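Local coordinates for protein DNA polymerase sliding clamp 2 (Sulfolobus tokodaii, PDB 3AIZ) that serves as one subunit of a ring-shaped sliding clamp that encircles DNA and tethers the replicative polymerase and other DNA-processing proteins to it, at residues K85-T90 and V102-T107; R148-V153 and R175-L180; K129-V134 and N191-S196. One frame throughout, in Å; residues are numbered along the deposited sequence.

Contact 1 (K85-T90 and V102-T107); sequences KSATVT and VRDEKT. With SO4 (sulfate ion), chain F; SO4 (sulfate ion), chain E.
Arg103 brings its guanidinium to Thr90, and what meets this flat group lies at the rim: Thr90 CG2 and the sulphur of a sulfate ion both sit at the edge, in its plane. Arg103 NH2 donates to Thr90 OG1 over 3.2 Å, with the oxygen tilted 22° from the guanidinium plane, and to sulfate O2 over 3.0 Å; NH1 reaches a second oxygen of the same ion, O3, along a nearly straight bond. Thr90 crosses the arginine at about a right angle. Its OG1 stands between the backbone N and the carbonyl carbon (chi1 61°), which turns the hydroxyl to NH2 and leaves CG2 beside Arg103 NE.

Thr88 and Arg103 are an antiparallel hydrogen-bonded pair: Thr88 N to Arg103 O is 2.8 Å and Arg103 N to Thr88 O is 3.0 Å. Val89 and Val102 follow as a non-hydrogen-bonded pair on the other face, where their CG2 atoms meet at 3.9 Å; Val102 CG1 lies equally far from Ala87 CB. Past the strands the two segments diverge, and a second sulfate spans the gap, taking bonds from Lys85 N and from Lys106 NZ, the latter to O2 at 2.9 Å. Both ions probably come from the crystallisation liquor. Asp104 OD2 accepts the hydroxyl of Thr107 from above the carboxylate plane, tying down the turn.

The contact is the open end of the hairpin formed by strands 88-93 and 97-104 in the N-terminal half. Strands 3-6 and 109-120 flank the pair, through backbone bonds of Val89 with Tyr6 and of Val102 with Ser111, while Ala9 of helix 9-16 and Ile78 and Leu79 of helix 72-80 pack against the valine face.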
loop_
_atom_site.group_PDB
_atom_site.type_symbol
_atom_site.label_atom_id
_atom_site.label_comp_id
_atom_site.label_asym_id
_atom_site.label_seq_id
_atom_site.Cartn_x
_atom_site.Cartn_y
_atom_site.Cartn_z
ATOM N N LYS A 85 -23.195 -5.396 6.600
ATOM C CA LYS A 85 -23.475 -6.750 7.064
ATOM C C LYS A 85 -24.967 -6.931 7.318
ATOM O O LYS A 85 -25.416 -8.008 7.709
ATOM C CB LYS A 85 -22.683 -7.061 8.335
ATOM C CG LYS A 85 -21.174 -7.036 8.148
ATOM C CD LYS A 85 -20.450 -7.369 9.443
ATOM C CE LYS A 85 -18.942 -7.318 9.261
ATOM N NZ LYS A 85 -18.486 -5.974 8.808
ATOM N N SER A 86 -25.732 -5.868 7.094
ATOM C CA SER A 86 -27.177 -5.907 7.279
ATOM C C SER A 86 -27.901 -5.913 5.937
ATOM O O SER A 86 -29.121 -5.761 5.879
ATOM C CB SER A 86 -27.641 -4.715 8.117
ATOM O OG SER A 86 -27.036 -4.731 9.398
ATOM N N ALA A 87 -27.142 -6.089 4.860
ATOM C CA ALA A 87 -27.711 -6.098 3.517
ATOM C C ALA A 87 -28.527 -7.360 3.274
ATOM O O ALA A 87 -28.105 -8.460 3.629
ATOM C CB ALA A 87 -26.611 -5.970 2.477
ATOM N N THR A 88 -29.699 -7.197 2.668
ATOM C CA THR A 88 -30.565 -8.330 2.367
ATOM C C THR A 88 -30.388 -8.778 0.921
ATOM O O THR A 88 -29.702 -8.123 0.139
ATOM C CB THR A 88 -32.048 -7.997 2.624
ATOM O OG1 THR A 88 -32.479 -6.978 1.715
ATOM C CG2 THR A 88 -32.244 -7.514 4.054
ATOM N N VAL A 89 -31.005 -9.902 0.571
ATOM C CA VAL A 89 -30.918 -10.436 -0.781
ATOM C C VAL A 89 -32.279 -10.914 -1.271
ATOM O O VAL A 89 -33.030 -11.541 -0.527
ATOM C CB VAL A 89 -29.926 -11.611 -0.862
ATOM C CG1 VAL A 89 -29.978 -12.259 -2.234
ATOM C CG2 VAL A 89 -28.527 -11.137 -0.559
ATOM N N THR A 90 -32.596 -10.610 -2.525
ATOM C CA THR A 90 -33.822 -11.105 -3.130
ATOM C C THR A 90 -33.504 -11.950 -4.354
ATOM O O THR A 90 -32.621 -11.614 -5.142
ATOM C CB THR A 90 -34.779 -9.960 -3.523
ATOM O OG1 THR A 90 -34.148 -9.114 -4.491
ATOM C CG2 THR A 90 -35.158 -9.135 -2.304
ATOM N N VAL A 102 -29.083 -7.257 -4.166
ATOM C CA VAL A 102 -28.608 -7.016 -2.812
ATOM C C VAL A 102 -28.980 -5.603 -2.382
ATOM O O VAL A 102 -28.624 -4.630 -3.046
ATOM C CB VAL A 102 -27.087 -7.202 -2.699
ATOM C CG1 VAL A 102 -26.602 -6.775 -1.324
ATOM C CG2 VAL A 102 -26.707 -8.647 -2.978
ATOM N N ARG A 103 -29.698 -5.496 -1.270
ATOM C CA ARG A 103 -30.201 -4.212 -0.800
ATOM C C ARG A 103 -29.617 -3.850 0.561
ATOM O O ARG A 103 -29.683 -4.636 1.505
ATOM C CB ARG A 103 -31.726 -4.252 -0.715
ATOM C CG ARG A 103 -32.379 -4.896 -1.923
ATOM C CD ARG A 103 -33.852 -5.160 -1.693
ATOM N NE ARG A 103 -34.427 -5.939 -2.784
ATOM C CZ ARG A 103 -34.903 -5.411 -3.906
ATOM N NH1 ARG A 103 -34.875 -4.098 -4.085
ATOM N NH2 ARG A 103 -35.408 -6.196 -4.848
ATOM N N ASP A 104 -29.049 -2.653 0.657
ATOM C CA ASP A 104 -28.474 -2.186 1.911
ATOM C C ASP A 104 -29.050 -0.837 2.317
ATOM O O ASP A 104 -28.532 0.210 1.933
ATOM C CB ASP A 104 -26.952 -2.092 1.804
ATOM C CG ASP A 104 -26.308 -1.676 3.108
ATOM O OD1 ASP A 104 -26.914 -1.917 4.174
ATOM O OD2 ASP A 104 -25.198 -1.107 3.067
ATOM N N GLU A 105 -30.120 -0.869 3.102
ATOM C CA GLU A 105 -30.793 0.350 3.529
ATOM C C GLU A 105 -29.848 1.277 4.290
ATOM O O GLU A 105 -29.976 2.500 4.220
ATOM C CB GLU A 105 -32.017 0.011 4.385
ATOM C CG GLU A 105 -32.880 1.208 4.757
ATOM C CD GLU A 105 -32.331 1.988 5.937
ATOM O OE1 GLU A 105 -31.554 1.409 6.725
ATOM O OE2 GLU A 105 -32.683 3.178 6.077
ATOM N N LYS A 106 -28.896 0.691 5.009
ATOM C CA LYS A 106 -27.979 1.469 5.835
ATOM C C LYS A 106 -27.216 2.515 5.025
ATOM O O LYS A 106 -27.077 3.661 5.454
ATOM C CB LYS A 106 -26.998 0.554 6.572
ATOM C CG LYS A 106 -26.085 1.292 7.540
ATOM C CD LYS A 106 -25.098 0.355 8.215
ATOM C CE LYS A 106 -24.175 1.118 9.153
ATOM N NZ LYS A 106 -23.173 0.229 9.805
ATOM N N THR A 107 -26.725 2.117 3.856
ATOM C CA THR A 107 -25.948 3.015 3.007
ATOM C C THR A 107 -26.779 3.566 1.853
ATOM O O THR A 107 -26.270 4.295 1.003
ATOM C CB THR A 107 -24.700 2.316 2.431
ATOM O OG1 THR A 107 -25.102 1.199 1.627
ATOM C CG2 THR A 107 -23.795 1.831 3.552
HETATM S S SO4 F . -21.093 -2.833 8.674
HETATM O O1 SO4 F . -20.382 -3.296 9.863
HETATM O O2 SO4 F . -22.466 -2.487 9.035
HETATM O O3 SO4 F . -20.418 -1.660 8.126
HETATM O O4 SO4 F . -21.105 -3.896 7.672
HETATM S S SO4 E . -36.320 -3.893 -7.812
HETATM O O1 SO4 E . -36.159 -3.469 -9.201
HETATM O O2 SO4 E . -35.675 -5.190 -7.623
HETATM O O3 SO4 E . -35.705 -2.902 -6.931
HETATM O O4 SO4 E . -37.741 -4.014 -7.494
#

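Contact 2 (R148-V153 and R175-L180); sequences RDLSLV and RTYKSL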
loop_
_atom_site.group_PDB
_atom_site.type_symbol
_atom_site.label_atom_id
_atom_site.label_comp_id
_atom_site.label_asym_id
_atom_site.label_seq_id
_atom_site.Cartn_x
_atom_site.Cartn_y
_atom_site.Cartn_z
ATOM N N ARG A 148 -6.581 -28.518 11.355
ATOM C CA ARG A 148 -5.167 -28.172 11.279
ATOM C C ARG A 148 -4.312 -29.275 11.898
ATOM O O ARG A 148 -3.281 -29.660 11.347
ATOM C CB ARG A 148 -4.907 -26.846 11.991
ATOM C CG ARG A 148 -3.446 -26.595 12.318
ATOM C CD ARG A 148 -3.323 -25.730 13.556
ATOM N NE ARG A 148 -4.032 -26.319 14.688
ATOM C CZ ARG A 148 -4.335 -25.665 15.804
ATOM N NH1 ARG A 148 -3.993 -24.390 15.941
ATOM N NH2 ARG A 148 -4.985 -26.282 16.781
ATOM N N ASP A 149 -4.746 -29.776 13.050
ATOM C CA ASP A 149 -4.054 -30.874 13.711
ATOM C C ASP A 149 -3.973 -32.082 12.788
ATOM O O ASP A 149 -2.899 -32.642 12.576
ATOM C CB ASP A 149 -4.771 -31.260 15.004
ATOM C CG ASP A 149 -4.755 -30.152 16.035
ATOM O OD1 ASP A 149 -4.024 -29.159 15.833
ATOM O OD2 ASP A 149 -5.471 -30.276 17.050
ATOM N N LEU A 150 -5.119 -32.474 12.240
ATOM C CA LEU A 150 -5.195 -33.641 11.367
ATOM C C LEU A 150 -4.338 -33.479 10.114
ATOM O O LEU A 150 -3.792 -34.454 9.599
ATOM C CB LEU A 150 -6.649 -33.926 10.982
ATOM C CG LEU A 150 -7.571 -34.305 12.145
ATOM C CD1 LEU A 150 -9.027 -34.331 11.703
ATOM C CD2 LEU A 150 -7.159 -35.639 12.749
ATOM N N SER A 151 -4.217 -32.246 9.631
ATOM C CA SER A 151 -3.424 -31.979 8.436
ATOM C C SER A 151 -1.934 -32.131 8.725
ATOM O O SER A 151 -1.093 -31.881 7.859
ATOM C CB SER A 151 -3.711 -30.578 7.893
ATOM O OG SER A 151 -3.114 -29.584 8.706
ATOM N N LEU A 152 -1.611 -32.542 9.946
ATOM C CA LEU A 152 -0.224 -32.748 10.338
ATOM C C LEU A 152 0.163 -34.222 10.338
ATOM O O LEU A 152 1.236 -34.586 9.861
ATOM C CB LEU A 152 0.048 -32.145 11.718
ATOM C CG LEU A 152 0.160 -30.622 11.802
ATOM C CD1 LEU A 152 0.361 -30.183 13.244
ATOM C CD2 LEU A 152 1.294 -30.126 10.925
ATOM N N VAL A 153 -0.714 -35.068 10.866
ATOM C CA VAL A 153 -0.352 -36.460 11.112
ATOM C C VAL A 153 -0.984 -37.476 10.155
ATOM O O VAL A 153 -0.477 -37.708 9.059
ATOM C CB VAL A 153 -0.671 -36.871 12.564
ATOM C CG1 VAL A 153 0.087 -38.134 12.930
ATOM C CG2 VAL A 153 -0.320 -35.746 13.519
ATOM N N ARG A 175 4.117 -41.309 13.843
ATOM C CA ARG A 175 3.512 -40.171 14.523
ATOM C C ARG A 175 2.052 -40.443 14.870
ATOM O O ARG A 175 1.349 -41.147 14.145
ATOM C CB ARG A 175 3.661 -38.895 13.690
ATOM C CG ARG A 175 5.078 -38.340 13.694
ATOM C CD ARG A 175 5.201 -37.054 12.899
ATOM N NE ARG A 175 4.981 -37.266 11.473
ATOM C CZ ARG A 175 3.950 -36.772 10.797
ATOM N NH1 ARG A 175 3.045 -36.028 11.418
ATOM N NH2 ARG A 175 3.826 -37.017 9.499
ATOM N N THR A 176 1.607 -39.885 15.990
ATOM C CA THR A 176 0.271 -40.154 16.505
ATOM C C THR A 176 -0.442 -38.878 16.931
ATOM O O THR A 176 0.183 -37.949 17.438
ATOM C CB THR A 176 0.327 -41.125 17.703
ATOM O OG1 THR A 176 -0.043 -42.439 17.271
ATOM C CG2 THR A 176 -0.618 -40.676 18.809
ATOM N N TYR A 177 -1.752 -38.839 16.714
ATOM C CA TYR A 177 -2.575 -37.722 17.164
ATOM C C TYR A 177 -3.845 -38.231 17.834
ATOM O O TYR A 177 -4.462 -39.186 17.365
ATOM C CB TYR A 177 -2.935 -36.805 15.996
ATOM C CG TYR A 177 -3.963 -35.751 16.345
ATOM C CD1 TYR A 177 -3.598 -34.592 17.016
ATOM C CD2 TYR A 177 -5.298 -35.913 16.004
ATOM C CE1 TYR A 177 -4.531 -33.626 17.336
ATOM C CE2 TYR A 177 -6.239 -34.953 16.321
ATOM C CZ TYR A 177 -5.850 -33.811 16.985
ATOM O OH TYR A 177 -6.784 -32.850 17.302
ATOM N N LYS A 178 -4.229 -37.587 18.930
ATOM C CA LYS A 178 -5.439 -37.963 19.649
ATOM C C LYS A 178 -5.990 -36.800 20.467
ATOM O O LYS A 178 -5.421 -36.425 21.492
ATOM C CB LYS A 178 -5.173 -39.164 20.558
ATOM C CG LYS A 178 -6.402 -39.653 21.310
ATOM C CD LYS A 178 -6.065 -40.821 22.223
ATOM C CE LYS A 178 -5.483 -41.989 21.438
ATOM N NZ LYS A 178 -5.083 -43.114 22.330
ATOM N N SER A 179 -7.101 -36.232 20.008
ATOM C CA SER A 179 -7.763 -35.151 20.730
ATOM C C SER A 179 -9.010 -35.658 21.445
ATOM O O SER A 179 -9.623 -36.640 21.024
ATOM C CB SER A 179 -8.128 -34.008 19.782
ATOM O OG SER A 179 -8.960 -34.459 18.729
ATOM N N LEU A 180 -9.378 -34.984 22.529
ATOM C CA LEU A 180 -10.541 -35.374 23.316
ATOM C C LEU A 180 -11.504 -34.208 23.476
ATOM O O LEU A 180 -11.124 -33.134 23.944
ATOM C CB LEU A 180 -10.109 -35.880 24.693
ATOM C CG LEU A 180 -9.076 -37.008 24.708
ATOM C CD1 LEU A 180 -8.656 -37.334 26.134
ATOM C CD2 LEU A 180 -9.619 -38.245 24.008
#
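Tyr177 lies across the end of helix 140-150, and the close packing is here, among the buried residues Asp149, Leu150, Val153 and Tyr177. Tyr177 CG is anti to the backbone N (chi1 171°), which carries the ring toward Asp149 and Leu150. Asp149 CB lies against the CE1 and CZ side of the ring, and Leu150 CD2 reaches Tyr177 CE2 at 3.8 Å. Tyr177 CB touches Val153 CG2, also at 3.8 Å; Ser179 N lies over one ring face, offset toward the rim. Val153 CG1 continues this apolar seam along the strand as far as Arg175 CB.

The looser side is at Leu152 and Arg175, both partly exposed, where one hydrogen bond, beside the Val153 packing, links the segments. Arg175 NH1 donates to Leu152 O at 2.8 Å, with the oxygen in the guanidinium plane but the donor 46° above the plane of the carbonyl.

Arg148 NE pairs with its neighbour Asp149 OD1 in a salt bridge of 3.1 Å, while Asp149 OD2, 2.9 Å from Tyr177 OH, is hydrogen-bonded to Tyr105 OH of the neighbouring clamp C subunit. The ring of Tyr177 also meets Phe109 of that chain, and residues Thr176 to Leu180 pair antiparallel with one of its strands, carrying the sheet across the interface. The buried carboxylate of Asp149 is thus shared between an arginine of its own helix and the partner subunit, an arrangement that probably favours its ionised form.

Contact 3 (K129-V134 and N191-S196); sequences KVNLSV and NVESPS
Val134 and Val192 form an antiparallel non-hydrogen-bonded pair, with Val134 CA directed at Asn191 O (3.4 Å) in a CA-H...O contact, and beside it Glu193 N donates to Ser133 O at 2.9 Å, nearly along the C=O axis. The valines share a face, Val134 CG2 standing 4.1 Å from Val192 CG1. That same methyl packs against Ser196 CB at 3.7 Å. Ser196 OG is turned back to its own segment, where it donates to Ser194 O at 2.8 Å and helps hold the bend through Pro195. On the exposed side Glu193 passes over the Ser133 carbonyl, CB 3.4 Å from that oxygen, and its extended chain carries the carboxylate to the Asn131 amide, the two planes 34° apart. A water lies 2.8 Å from Leu132 O and, more weakly held, near Glu193 OE2; with further acceptors around it, it cannot serve all of them at once.

Ser133 and Val134 both face Phe222 of strand 218-223, a classic beta bulge. It lies where the loop from the N-terminal half enters strand 134-138, between strands 186-192 and 218-223, in the C-terminal half of the two-domain PCNA clamp fold.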
loop_
_atom_site.group_PDB
_atom_site.type_symbol
_atom_site.label_atom_id
_atom_site.label_comp_id
_atom_site.label_asym_id
_atom_site.label_seq_id
_atom_site.Cartn_x
_atom_site.Cartn_y
_atom_site.Cartn_z
ATOM N N LYS A 129 -30.465 -41.755 5.307
ATOM C CA LYS A 129 -31.410 -41.984 6.394
ATOM C C LYS A 129 -30.860 -42.994 7.392
ATOM O O LYS A 129 -30.938 -44.203 7.176
ATOM C CB LYS A 129 -32.761 -42.458 5.849
ATOM C CG LYS A 129 -33.498 -41.416 5.020
ATOM C CD LYS A 129 -34.862 -41.924 4.580
ATOM C CE LYS A 129 -35.615 -40.870 3.783
ATOM N NZ LYS A 129 -36.980 -41.330 3.405
ATOM N N VAL A 130 -30.301 -42.489 8.487
ATOM C CA VAL A 130 -29.705 -43.342 9.504
ATOM C C VAL A 130 -29.942 -42.779 10.897
ATOM O O VAL A 130 -30.398 -41.646 11.052
ATOM C CB VAL A 130 -28.189 -43.487 9.293
ATOM C CG1 VAL A 130 -27.896 -44.194 7.978
ATOM C CG2 VAL A 130 -27.522 -42.123 9.330
ATOM N N ASN A 131 -29.630 -43.577 11.910
ATOM C CA ASN A 131 -29.745 -43.133 13.291
ATOM C C ASN A 131 -28.407 -42.641 13.827
ATOM O O ASN A 131 -27.482 -43.428 14.039
ATOM C CB ASN A 131 -30.282 -44.254 14.180
ATOM C CG ASN A 131 -30.323 -43.864 15.647
ATOM O OD1 ASN A 131 -30.694 -42.742 15.993
ATOM N ND2 ASN A 131 -29.942 -44.793 16.517
ATOM N N LEU A 132 -28.309 -41.333 14.037
ATOM C CA LEU A 132 -27.104 -40.737 14.598
ATOM C C LEU A 132 -26.992 -41.055 16.086
ATOM O O LEU A 132 -27.580 -40.371 16.924
ATOM C CB LEU A 132 -27.097 -39.225 14.369
ATOM C CG LEU A 132 -26.453 -38.714 13.077
ATOM C CD1 LEU A 132 -26.555 -39.738 11.959
ATOM C CD2 LEU A 132 -27.097 -37.403 12.654
ATOM N N SER A 133 -26.236 -42.103 16.404
ATOM C CA SER A 133 -26.051 -42.528 17.785
ATOM C C SER A 133 -25.423 -41.415 18.614
ATOM O O SER A 133 -25.767 -41.224 19.779
ATOM C CB SER A 133 -25.163 -43.771 17.843
ATOM O OG SER A 133 -25.623 -44.776 16.957
ATOM N N VAL A 134 -24.501 -40.683 18.001
ATOM C CA VAL A 134 -23.770 -39.633 18.696
ATOM C C VAL A 134 -23.917 -38.286 17.999
ATOM O O VAL A 134 -23.676 -38.169 16.798
ATOM C CB VAL A 134 -22.270 -39.969 18.798
ATOM C CG1 VAL A 134 -21.517 -38.834 19.471
ATOM C CG2 VAL A 134 -22.069 -41.273 19.552
ATOM N N ASN A 191 -24.630 -35.585 23.082
ATOM C CA ASN A 191 -25.678 -36.591 23.198
ATOM C C ASN A 191 -25.198 -37.951 22.705
ATOM O O ASN A 191 -25.041 -38.165 21.504
ATOM C CB ASN A 191 -26.923 -36.157 22.419
ATOM C CG ASN A 191 -27.500 -34.844 22.921
ATOM O OD1 ASN A 191 -27.295 -34.460 24.073
ATOM N ND2 ASN A 191 -28.232 -34.150 22.055
ATOM N N VAL A 192 -24.965 -38.867 23.639
ATOM C CA VAL A 192 -24.448 -40.187 23.296
ATOM C C VAL A 192 -25.458 -41.287 23.609
ATOM O O VAL A 192 -25.476 -41.829 24.714
ATOM C CB VAL A 192 -23.129 -40.484 24.037
ATOM C CG1 VAL A 192 -22.572 -41.830 23.610
ATOM C CG2 VAL A 192 -22.118 -39.378 23.777
ATOM N N GLU A 193 -26.294 -41.611 22.628
ATOM C CA GLU A 193 -27.294 -42.662 22.786
ATOM C C GLU A 193 -26.637 -44.008 23.073
ATOM O O GLU A 193 -27.219 -44.865 23.739
ATOM C CB GLU A 193 -28.173 -42.761 21.538
ATOM C CG GLU A 193 -28.950 -41.491 21.221
ATOM C CD GLU A 193 -29.873 -41.655 20.024
ATOM O OE1 GLU A 193 -29.853 -42.737 19.398
ATOM O OE2 GLU A 193 -30.618 -40.700 19.712
ATOM N N SER A 194 -25.420 -44.185 22.571
ATOM C CA SER A 194 -24.665 -45.416 22.787
ATOM C C SER A 194 -23.251 -45.287 22.232
ATOM O O SER A 194 -23.037 -44.616 21.224
ATOM C CB SER A 194 -25.378 -46.605 22.136
ATOM O OG SER A 194 -25.515 -46.422 20.737
ATOM N N PRO A 195 -22.280 -45.932 22.893
ATOM C CA PRO A 195 -20.885 -45.902 22.439
ATOM C C PRO A 195 -20.789 -46.201 20.947
ATOM O O PRO A 195 -21.300 -47.223 20.493
ATOM C CB PRO A 195 -20.236 -47.025 23.248
ATOM C CG PRO A 195 -21.035 -47.082 24.502
ATOM C CD PRO A 195 -22.450 -46.753 24.106
ATOM N N SER A 196 -20.142 -45.313 20.198
ATOM C CA SER A 196 -20.060 -45.458 18.750
ATOM C C SER A 196 -18.660 -45.165 18.227
ATOM O O SER A 196 -17.869 -44.491 18.885
ATOM C CB SER A 196 -21.076 -44.539 18.066
ATOM O OG SER A 196 -22.386 -44.785 18.544
HETATM O O HOH W 1 -28.068 -38.704 19.155
#

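Contact 1 belongs to the N-terminal half, while contacts 2 and 3 share the C-terminal half; contact 1 lies about 41 Å, centre to centre, from either. It is the most buried, a strand pair with helices against its valine face and anions at its charged margins. Contact 2 instead sets a helix end against a strand, and its polar groups are completed by the neighbouring clamp C subunit. Contact 3, partly exposed and touched by no other chain, joins by one backbone hydrogen bond and by small valine and serine side chains, with a water at its edge. Contact 2 is nested within the chain loop closed by contact 3, and their strands 175-183 and 186-192 are sheet neighbours.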